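Uncharacterized conserved protein of COG5135 (Nostoc punctiforme, PDB 2I51) binds flavin mononucleotide and probably acts as a flavin-dependent oxidoreductase of the pyridoxamine 5'-phosphate oxidase family, with an unknown substrate. Local coordinates at residues Q72-I77 and A91-L96; L29-P34 and A66-Q71; N53-I58 and L160-V165. One frame throughout, in Å; residues are numbered along the deposited sequence. Where two conformers were deposited one is given.

Contact 1 of 3, residues Q72-I77 and A91-L96; sequences QPWAEI and AGDLTL. With EDO (1,2-ethanediol), chain L; EDO (1,2-ethanediol), chain G; EDO (1,2-ethanediol), chain O.
The beta hairpin of strands 74-81 and 86-97, part of the split beta-barrel of the FMN-binding pyridoxamine 5'-phosphate oxidase family, is joined here at the end away from its turn. Ala75 and Gly92 form a hydrogen-bonded pair: Ala75 N donates to Gly92 O at 3.0 Å, almost straight at 171°, and Gly92 N returns a bond to Ala75 O. Beyond it, Leu94 N reaches Pro73 O at 2.9 Å with the donor above the carbonyl plane. Trp74/Asp93 and Glu76/Ala91 are the flanking non-hydrogen-bonded pairs, so their side chains share one face. Trp74 has CG anti to its backbone N (chi1 -174°), which lays the indole over Gly92; Gly92 CA stands 3.7 Å from the centroid of the Trp74 six-membered ring, 6° off the normal, a CH-pi contact. The Asp93 carboxylate meets the same ring at its edge, OD1 3.4 Å from Trp74 CE3, the two planes nearly perpendicular. Arg37 of the second subunit adds a cation-pi interaction to this indole. Glu76 stretches its chain past Ala91, bringing OE1 to 3.6 Å from Ala91 CB; OE1 also accepts from a 1,2-ethanediol, probably from the crystallisation liquor, while OE2 accepts from Asn40 N of the second subunit and forms a salt bridge with Arg89, an FMN-pocket residue. An alanine in place of Glu76 would remove both OE2 interactions and would probably loosen the subunit interface and the positioning of Arg89. On the face of Ala75, Leu94, whose CG lies anti to its carbonyl carbon, packs its branch against that methyl, with Leu94 CD1 only 3.4 Å from Ala75 CB, tighter than usual van der Waals contact.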
# COMPACT_ATOMS: atom_id res chain seq x y z
N GLN A 72 15.90 6.27 -5.86
CA GLN A 72 15.65 4.86 -6.16
C GLN A 72 14.33 4.78 -6.91
O GLN A 72 13.27 4.79 -6.30
CB GLN A 72 15.64 4.04 -4.88
CG GLN A 72 15.06 2.60 -4.94
CD GLN A 72 15.74 1.67 -5.87
OE1 GLN A 72 15.62 1.79 -7.09
NE2 GLN A 72 16.46 0.70 -5.32
N PRO A 73 14.40 4.77 -8.23
CA PRO A 73 13.18 4.80 -9.01
C PRO A 73 12.35 3.45 -8.96
O PRO A 73 11.27 3.36 -9.47
CB PRO A 73 13.68 5.29 -10.40
CG PRO A 73 15.10 4.89 -10.48
CD PRO A 73 15.63 4.84 -9.06
N TRP A 74 12.84 2.39 -8.36
CA TRP A 74 12.04 1.16 -8.43
C TRP A 74 10.91 1.18 -7.38
O TRP A 74 11.20 1.45 -6.21
CB TRP A 74 12.94 0.02 -8.20
CG TRP A 74 12.22 -1.24 -8.41
CD1 TRP A 74 11.39 -1.86 -7.52
CD2 TRP A 74 12.26 -2.06 -9.57
NE1 TRP A 74 10.91 -3.00 -8.06
CE2 TRP A 74 11.46 -3.18 -9.31
CE3 TRP A 74 12.91 -1.96 -10.81
CZ2 TRP A 74 11.28 -4.20 -10.24
CZ3 TRP A 74 12.72 -2.99 -11.73
CH2 TRP A 74 11.94 -4.09 -11.44
N ALA A 75 9.67 0.90 -7.80
CA ALA A 75 8.51 0.94 -6.88
C ALA A 75 7.68 -0.33 -7.06
O ALA A 75 7.81 -1.02 -8.07
CB ALA A 75 7.67 2.16 -7.10
N GLU A 76 6.81 -0.60 -6.08
CA GLU A 76 5.86 -1.66 -6.24
C GLU A 76 4.49 -1.14 -5.81
O GLU A 76 4.33 -0.61 -4.69
CB GLU A 76 6.19 -2.87 -5.37
CG GLU A 76 5.26 -4.06 -5.66
CD GLU A 76 5.83 -5.37 -5.15
OE1 GLU A 76 6.93 -5.80 -5.63
OE2 GLU A 76 5.22 -6.02 -4.28
N ILE A 77 3.54 -1.21 -6.74
CA ILE A 77 2.19 -0.85 -6.37
C ILE A 77 1.42 -2.10 -5.93
O ILE A 77 1.70 -3.23 -6.35
CB ILE A 77 1.47 -0.08 -7.46
CG1 ILE A 77 1.40 -0.94 -8.74
CG2 ILE A 77 2.11 1.32 -7.65
CD1 ILE A 77 0.43 -0.38 -9.79
N ALA A 91 5.51 -4.25 -10.10
CA ALA A 91 6.81 -3.72 -9.73
C ALA A 91 7.54 -3.29 -10.97
O ALA A 91 7.49 -3.96 -11.98
CB ALA A 91 7.60 -4.76 -9.05
N GLY A 92 8.23 -2.15 -10.90
CA GLY A 92 9.03 -1.70 -12.02
C GLY A 92 9.57 -0.31 -11.78
O GLY A 92 9.54 0.21 -10.67
N ASP A 93 10.15 0.24 -12.84
CA ASP A 93 10.83 1.52 -12.70
C ASP A 93 9.88 2.68 -12.90
O ASP A 93 8.96 2.66 -13.71
CB ASP A 93 11.99 1.65 -13.65
CG ASP A 93 13.22 0.93 -13.16
OD1 ASP A 93 13.69 1.17 -12.01
OD2 ASP A 93 13.70 0.12 -13.94
N LEU A 94 10.09 3.68 -12.06
CA LEU A 94 9.41 4.93 -12.13
C LEU A 94 10.16 5.94 -12.98
O LEU A 94 11.35 6.01 -12.96
CB LEU A 94 9.22 5.54 -10.74
CG LEU A 94 8.29 4.73 -9.81
CD1 LEU A 94 8.38 5.24 -8.34
CD2 LEU A 94 6.86 4.71 -10.31
N THR A 95 9.41 6.79 -13.66
CA THR A 95 9.94 7.98 -14.31
C THR A 95 9.20 9.20 -13.74
O THR A 95 7.98 9.22 -13.78
CB THR A 95 9.72 7.93 -15.83
OG1 THR A 95 10.27 6.73 -16.40
CG2 THR A 95 10.38 9.12 -16.54
N LEU A 96 9.91 10.18 -13.22
CA LEU A 96 9.33 11.37 -12.65
C LEU A 96 9.63 12.52 -13.60
O LEU A 96 10.80 12.84 -13.84
CB LEU A 96 9.94 11.64 -11.28
CG LEU A 96 9.31 12.72 -10.40
CD1 LEU A 96 7.87 12.41 -9.96
CD2 LEU A 96 10.19 12.96 -9.16
C1 EDO L . 13.11 8.89 -12.12
O1 EDO L . 14.14 8.04 -12.62
C2 EDO L . 12.93 10.02 -13.10
O2 EDO L . 12.48 9.62 -14.37
C1 EDO G . 5.48 -9.39 -7.95
O1 EDO G . 4.96 -9.00 -6.67
C2 EDO G . 4.95 -8.27 -8.81
O2 EDO G . 5.21 -7.05 -8.13
C1 EDO O . 9.05 -9.30 -6.20
O1 EDO O . 8.77 -7.99 -6.73
C2 EDO O . 8.55 -9.26 -4.77
O2 EDO O . 7.93 -7.96 -4.65
O HOH W 1 16.18 1.38 -9.76

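Contact 2 of 3, residues L29-P34 and A66-Q71; sequences LATVQP and ADQIQQ. With EDO (1,2-ethanediol), chain S.
Helix 64-71 packs across the end of strand 26-32 of the split beta-barrel, the short segment axes 8.1 Å apart at closest approach and 63° apart in direction. Along the helix, Asp67 comes first; its OD2 accepts from Gln71 NE2, one turn further along, through the syn lone pair. Gln68, one residue on, carries the contact. Its CG is anti to the carbonyl carbon and the chain runs extended, so the amide reaches over the strand, crossing Thr31 at about a right angle. Thr31 OG1 donates to Gln68 OE1 at 2.7 Å, in the carbonyl plane and with a C=O...donor angle of 160°. Arg41 of the FMN pocket also bonds both atoms, through NH1 to Thr31 OG1 and NH2 to Gln68 OE1, so the Gln68 oxygen is gripped twice; because Arg41 NH2 also bonds FMN, this pair is a second shell that probably orients the guanidinium. The other end of the Gln68 amide lies alongside Gln33, NE2 standing 3.7 Å from Gln33 CG, with the two amide planes 29° apart; Gln33 NE2 itself is hydrogen-bonded to Pro38 O. The Gln68 backbone takes part as well: a water donates to Gln68 O at 2.9 Å and to Val32 O at 2.6 Å, linking helix and strand main chains. Ile69 makes the apolar contact, its CG1 4.0 Å from Thr31 CG2, and it packs further on Leu94. Gln71 closes the segment. Its extended chain crosses Pro34 at about a right angle, and the amide that Asp67 holds in place rests on the proline ring, NE2 3.5 Å from Pro34 CG.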
# COMPACT_ATOMS: atom_id res chain seq x y z
N LEU A 29 1.32 2.95 -3.53
CA LEU A 29 2.65 2.90 -4.14
C LEU A 29 3.69 2.85 -3.05
O LEU A 29 3.83 3.77 -2.21
CB LEU A 29 2.90 4.18 -4.94
CG LEU A 29 4.34 4.36 -5.47
CD1 LEU A 29 4.44 3.55 -6.71
CD2 LEU A 29 4.69 5.86 -5.68
N ALA A 30 4.49 1.77 -3.07
CA ALA A 30 5.59 1.61 -2.13
C ALA A 30 6.90 1.98 -2.80
O ALA A 30 7.21 1.52 -3.89
CB ALA A 30 5.67 0.13 -1.63
N THR A 31 7.70 2.76 -2.09
CA THR A 31 9.03 3.12 -2.48
C THR A 31 9.99 2.82 -1.33
O THR A 31 9.55 2.35 -0.26
CB THR A 31 9.11 4.66 -2.78
OG1 THR A 31 8.58 5.39 -1.63
CG2 THR A 31 8.38 5.04 -4.04
N VAL A 32 11.29 3.02 -1.55
CA VAL A 32 12.28 2.85 -0.49
C VAL A 32 12.93 4.21 -0.24
O VAL A 32 13.26 4.98 -1.20
CB VAL A 32 13.34 1.75 -0.81
CG1 VAL A 32 14.28 1.48 0.39
CG2 VAL A 32 12.68 0.46 -1.13
N GLN A 33 13.09 4.55 1.04
CA GLN A 33 13.74 5.79 1.43
C GLN A 33 15.27 5.64 1.33
O GLN A 33 15.79 4.53 1.34
CB GLN A 33 13.33 6.17 2.84
CG GLN A 33 11.82 6.34 2.98
CD GLN A 33 11.38 6.54 4.41
OE1 GLN A 33 11.73 7.55 5.06
NE2 GLN A 33 10.65 5.57 4.94
N PRO A 34 15.99 6.77 1.24
CA PRO A 34 17.45 6.73 1.30
C PRO A 34 17.99 5.95 2.51
O PRO A 34 19.07 5.33 2.43
CB PRO A 34 17.85 8.21 1.38
CG PRO A 34 16.72 8.93 0.69
CD PRO A 34 15.48 8.12 0.94
N ALA A 66 9.02 12.44 -3.97
CA ALA A 66 9.80 12.94 -5.13
C ALA A 66 11.27 12.66 -4.96
O ALA A 66 11.91 12.10 -5.87
CB ALA A 66 9.52 14.44 -5.41
N ASP A 67 11.83 12.98 -3.80
CA ASP A 67 13.25 12.73 -3.60
C ASP A 67 13.53 11.24 -3.47
O ASP A 67 14.56 10.74 -3.91
CB ASP A 67 13.78 13.43 -2.36
CG ASP A 67 15.27 13.29 -2.25
OD1 ASP A 67 15.98 13.83 -3.12
OD2 ASP A 67 15.73 12.58 -1.32
N GLN A 68 12.60 10.51 -2.86
CA GLN A 68 12.82 9.06 -2.73
C GLN A 68 12.93 8.44 -4.12
O GLN A 68 13.79 7.59 -4.36
CB GLN A 68 11.67 8.38 -1.98
CG GLN A 68 11.48 8.85 -0.50
CD GLN A 68 10.16 8.45 0.10
OE1 GLN A 68 9.41 7.64 -0.47
NE2 GLN A 68 9.86 9.01 1.26
N ILE A 69 12.06 8.85 -5.03
CA ILE A 69 12.01 8.29 -6.38
C ILE A 69 13.27 8.66 -7.17
O ILE A 69 13.83 7.84 -7.90
CB ILE A 69 10.72 8.73 -7.08
CG1 ILE A 69 9.54 8.05 -6.38
CG2 ILE A 69 10.72 8.41 -8.57
CD1 ILE A 69 8.18 8.61 -6.70
N GLN A 70 13.71 9.90 -7.03
CA GLN A 70 14.93 10.31 -7.70
C GLN A 70 16.13 9.47 -7.29
O GLN A 70 16.98 9.17 -8.13
CB GLN A 70 15.19 11.80 -7.44
CG GLN A 70 14.09 12.67 -8.03
N GLN A 71 16.20 9.09 -6.02
CA GLN A 71 17.31 8.26 -5.54
C GLN A 71 17.14 6.77 -5.83
O GLN A 71 18.13 6.08 -6.04
CB GLN A 71 17.59 8.49 -4.05
CG GLN A 71 17.93 9.94 -3.74
CD GLN A 71 18.56 10.13 -2.36
OE1 GLN A 71 19.42 9.36 -1.94
NE2 GLN A 71 18.13 11.18 -1.66
C1 EDO S . 8.47 8.82 6.65
O1 EDO S . 8.81 9.20 5.31
C2 EDO S . 7.90 7.40 6.64
O2 EDO S . 7.50 7.03 5.32
O HOH W 2 15.16 6.52 -2.07

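Contact 3 of 3, residues N53-I58 and L160-V165; sequences NQLRFI and LDPVQV. With FMN (flavin mononucleotide), chain C; EDO (1,2-ethanediol), chain H.
This is an antiparallel strand pairing within the split beta-barrel, between the start of strand 55-60 and the middle of strand 155-169, just before a classic beta bulge at Val163 and Gln164 opposite Ala91. The evidence is the reciprocal bond pair of Leu55 and Leu160: Leu55 N to Leu160 O is 2.9 Å and Leu160 N to Leu55 O is 3.0 Å, both donors lying in the carbonyl plane. Leu160 O also receives a CA-H...O contact from Gln54 CA at 3.1 Å. On the face of Leu55 and Leu160 the packing is apolar. Leu55 CD1 meets Pro162 CG at 3.6 Å, the two side chains crossing obliquely, and Leu160 CB approaches the edge of the Phe57 ring, near its plane; Ile77 touches both leucines. Gln54 bends at chi2 (-149°), which turns its amide onto Asp161, OE1 lying 3.5 Å from Asp161 CB. Asp161 OD2 forms a salt bridge with Arg182, while a water held by Asn53 N donates weakly to OD1. Pro162 CD lies 3.5 Å from Asn53 O, a buried carbonyl that has no hydrogen-bonding partner in the model. Further along the strand, at Ile58, the same backbone enters the flavin pocket, where FMN N3 donates to Ile58 O at 2.9 Å with an N-H...acceptor angle of 176°.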
# COMPACT_ATOMS: atom_id res chain seq x y z
N ASN A 53 2.45 0.57 -21.97
CA ASN A 53 1.93 -0.16 -20.80
C ASN A 53 2.29 0.55 -19.47
O ASN A 53 2.16 -0.03 -18.37
CB ASN A 53 2.44 -1.59 -20.79
CG ASN A 53 1.94 -2.38 -21.96
OD1 ASN A 53 0.74 -2.59 -22.11
ND2 ASN A 53 2.86 -2.78 -22.86
N GLN A 54 2.66 1.82 -19.55
CA GLN A 54 2.96 2.61 -18.35
C GLN A 54 1.73 3.18 -17.72
O GLN A 54 0.84 3.71 -18.37
CB GLN A 54 3.93 3.72 -18.67
CG GLN A 54 5.22 3.15 -19.23
CD GLN A 54 6.44 3.99 -18.89
OE1 GLN A 54 6.71 4.23 -17.74
NE2 GLN A 54 7.25 4.32 -19.88
N LEU A 55 1.69 3.11 -16.40
CA LEU A 55 0.60 3.74 -15.62
C LEU A 55 0.96 5.17 -15.24
O LEU A 55 2.13 5.42 -14.86
CB LEU A 55 0.37 2.96 -14.31
CG LEU A 55 -0.12 1.53 -14.43
CD1 LEU A 55 0.97 0.50 -14.90
CD2 LEU A 55 -0.62 1.12 -13.03
N ARG A 56 -0.02 6.07 -15.31
CA ARG A 56 0.12 7.50 -15.00
C ARG A 56 -0.41 7.85 -13.64
O ARG A 56 -1.51 7.44 -13.25
CB ARG A 56 -0.66 8.36 -16.02
CG ARG A 56 -0.28 8.19 -17.41
CD ARG A 56 -0.88 9.30 -18.28
NE ARG A 56 -2.33 9.35 -18.20
CZ ARG A 56 -3.10 10.29 -18.74
NH1 ARG A 56 -2.58 11.29 -19.48
NH2 ARG A 56 -4.41 10.26 -18.52
N PHE A 57 0.38 8.68 -12.93
CA PHE A 57 -0.03 9.30 -11.69
C PHE A 57 0.51 10.75 -11.72
O PHE A 57 1.38 11.07 -12.56
CB PHE A 57 0.63 8.59 -10.52
CG PHE A 57 0.42 7.11 -10.54
CD1 PHE A 57 -0.70 6.58 -9.99
CD2 PHE A 57 1.34 6.29 -11.12
CE1 PHE A 57 -0.92 5.22 -10.04
CE2 PHE A 57 1.17 4.92 -11.14
CZ PHE A 57 -0.00 4.39 -10.60
N ILE A 58 0.04 11.56 -10.79
CA ILE A 58 0.58 12.89 -10.57
C ILE A 58 1.05 13.01 -9.14
O ILE A 58 0.54 12.31 -8.24
CB ILE A 58 -0.45 13.99 -10.91
CG1 ILE A 58 -1.58 14.07 -9.90
CG2 ILE A 58 -0.91 13.83 -12.35
CD1 ILE A 58 -2.67 15.16 -10.17
N LEU A 160 4.85 4.56 -14.06
CA LEU A 160 5.35 3.26 -13.68
C LEU A 160 5.32 2.33 -14.88
O LEU A 160 4.28 2.18 -15.53
CB LEU A 160 4.51 2.68 -12.54
CG LEU A 160 4.92 1.24 -12.18
CD1 LEU A 160 6.21 1.26 -11.47
CD2 LEU A 160 3.79 0.65 -11.27
N ASP A 161 6.47 1.71 -15.16
CA ASP A 161 6.60 0.71 -16.23
C ASP A 161 6.77 -0.67 -15.61
O ASP A 161 7.88 -1.02 -15.20
CB ASP A 161 7.81 0.99 -17.11
CG ASP A 161 7.83 0.10 -18.38
OD1 ASP A 161 6.74 -0.32 -18.88
OD2 ASP A 161 8.93 -0.05 -18.94
N PRO A 162 5.66 -1.44 -15.49
CA PRO A 162 5.81 -2.73 -14.82
C PRO A 162 6.71 -3.72 -15.55
O PRO A 162 6.62 -3.86 -16.76
CB PRO A 162 4.38 -3.27 -14.79
CG PRO A 162 3.50 -2.07 -14.89
CD PRO A 162 4.25 -1.20 -15.87
N VAL A 163 7.57 -4.36 -14.77
CA VAL A 163 8.26 -5.51 -15.32
C VAL A 163 7.89 -6.82 -14.64
O VAL A 163 8.21 -7.88 -15.15
CB VAL A 163 9.79 -5.32 -15.34
CG1 VAL A 163 10.15 -4.09 -16.13
CG2 VAL A 163 10.36 -5.27 -13.94
N GLN A 164 7.14 -6.76 -13.54
CA GLN A 164 6.63 -7.95 -12.91
C GLN A 164 5.25 -7.63 -12.38
O GLN A 164 5.06 -6.57 -11.75
CB GLN A 164 7.51 -8.46 -11.77
CG GLN A 164 7.10 -9.83 -11.24
CD GLN A 164 8.18 -10.60 -10.51
OE1 GLN A 164 7.99 -10.99 -9.36
NE2 GLN A 164 9.29 -10.85 -11.18
N VAL A 165 4.28 -8.52 -12.62
CA VAL A 165 2.92 -8.35 -12.16
C VAL A 165 2.45 -9.65 -11.51
O VAL A 165 2.61 -10.72 -12.11
CB VAL A 165 1.99 -7.94 -13.31
CG1 VAL A 165 0.51 -7.89 -12.85
CG2 VAL A 165 2.45 -6.61 -13.89
N1 FMN C . -0.74 12.04 -3.43
C2 FMN C . -0.17 12.25 -4.63
O2 FMN C . 0.97 12.70 -4.74
N3 FMN C . -0.86 11.92 -5.78
C4 FMN C . -2.12 11.41 -5.76
O4 FMN C . -2.70 10.97 -6.82
C4A FMN C . -2.73 11.18 -4.53
N5 FMN C . -4.01 10.68 -4.45
C5A FMN C . -4.49 10.28 -3.17
C6 FMN C . -5.72 9.68 -3.08
C7 FMN C . -6.27 9.28 -1.85
C7M FMN C . -7.49 8.40 -1.81
C8 FMN C . -5.53 9.58 -0.70
C8M FMN C . -5.95 8.95 0.63
C9 FMN C . -4.29 10.22 -0.79
C9A FMN C . -3.79 10.61 -2.02
N10 FMN C . -2.58 11.25 -2.14
C10 FMN C . -2.01 11.49 -3.35
C1' FMN C . -1.83 11.76 -0.91
C2' FMN C . -0.74 10.74 -0.57
O2' FMN C . -1.33 9.51 -0.08
C3' FMN C . 0.32 11.27 0.42
O3' FMN C . -0.36 11.76 1.55
C4' FMN C . 1.07 12.42 -0.27
O4' FMN C . 1.37 12.19 -1.65
C5' FMN C . 2.40 12.60 0.46
O5' FMN C . 3.14 11.39 0.37
P FMN C . 4.70 11.41 0.50
O1P FMN C . 5.34 12.05 -0.69
O2P FMN C . 5.01 12.22 1.79
O3P FMN C . 5.14 10.00 0.74
C1 EDO H . 7.77 -3.23 -23.57
O1 EDO H . 8.79 -2.29 -23.19
C2 EDO H . 6.56 -2.50 -24.13
O2 EDO H . 5.78 -1.93 -23.06
O HOH W 3 5.37 0.23 -21.88

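In the fold
From the N terminus, strand 26-32 opens contact 2, and strand 55-60 opens contact 3 before helix 64-71 closes contact 2; the two therefore cross. Contact 1 opens directly after that helix and closes through the hairpin turn, in series with contact 2 and nested within the long loop that contact 3 closes at strand 155-169. Strand 74-81 joins contact 1 to contact 2, Glu76 O lying 2.9 Å from Ala30 N. Strand 86-97, on its side away from strand 74-81, meets strand 155-169, with Ala91 O 2.8 Å from Val163 N. Contacts 2 and 3 do not touch, yet contact 3 supplies Ile58 to the FMN pocket and contact 2 holds Arg41, which bonds FMN; contacts 1 and 2 reach the second subunit.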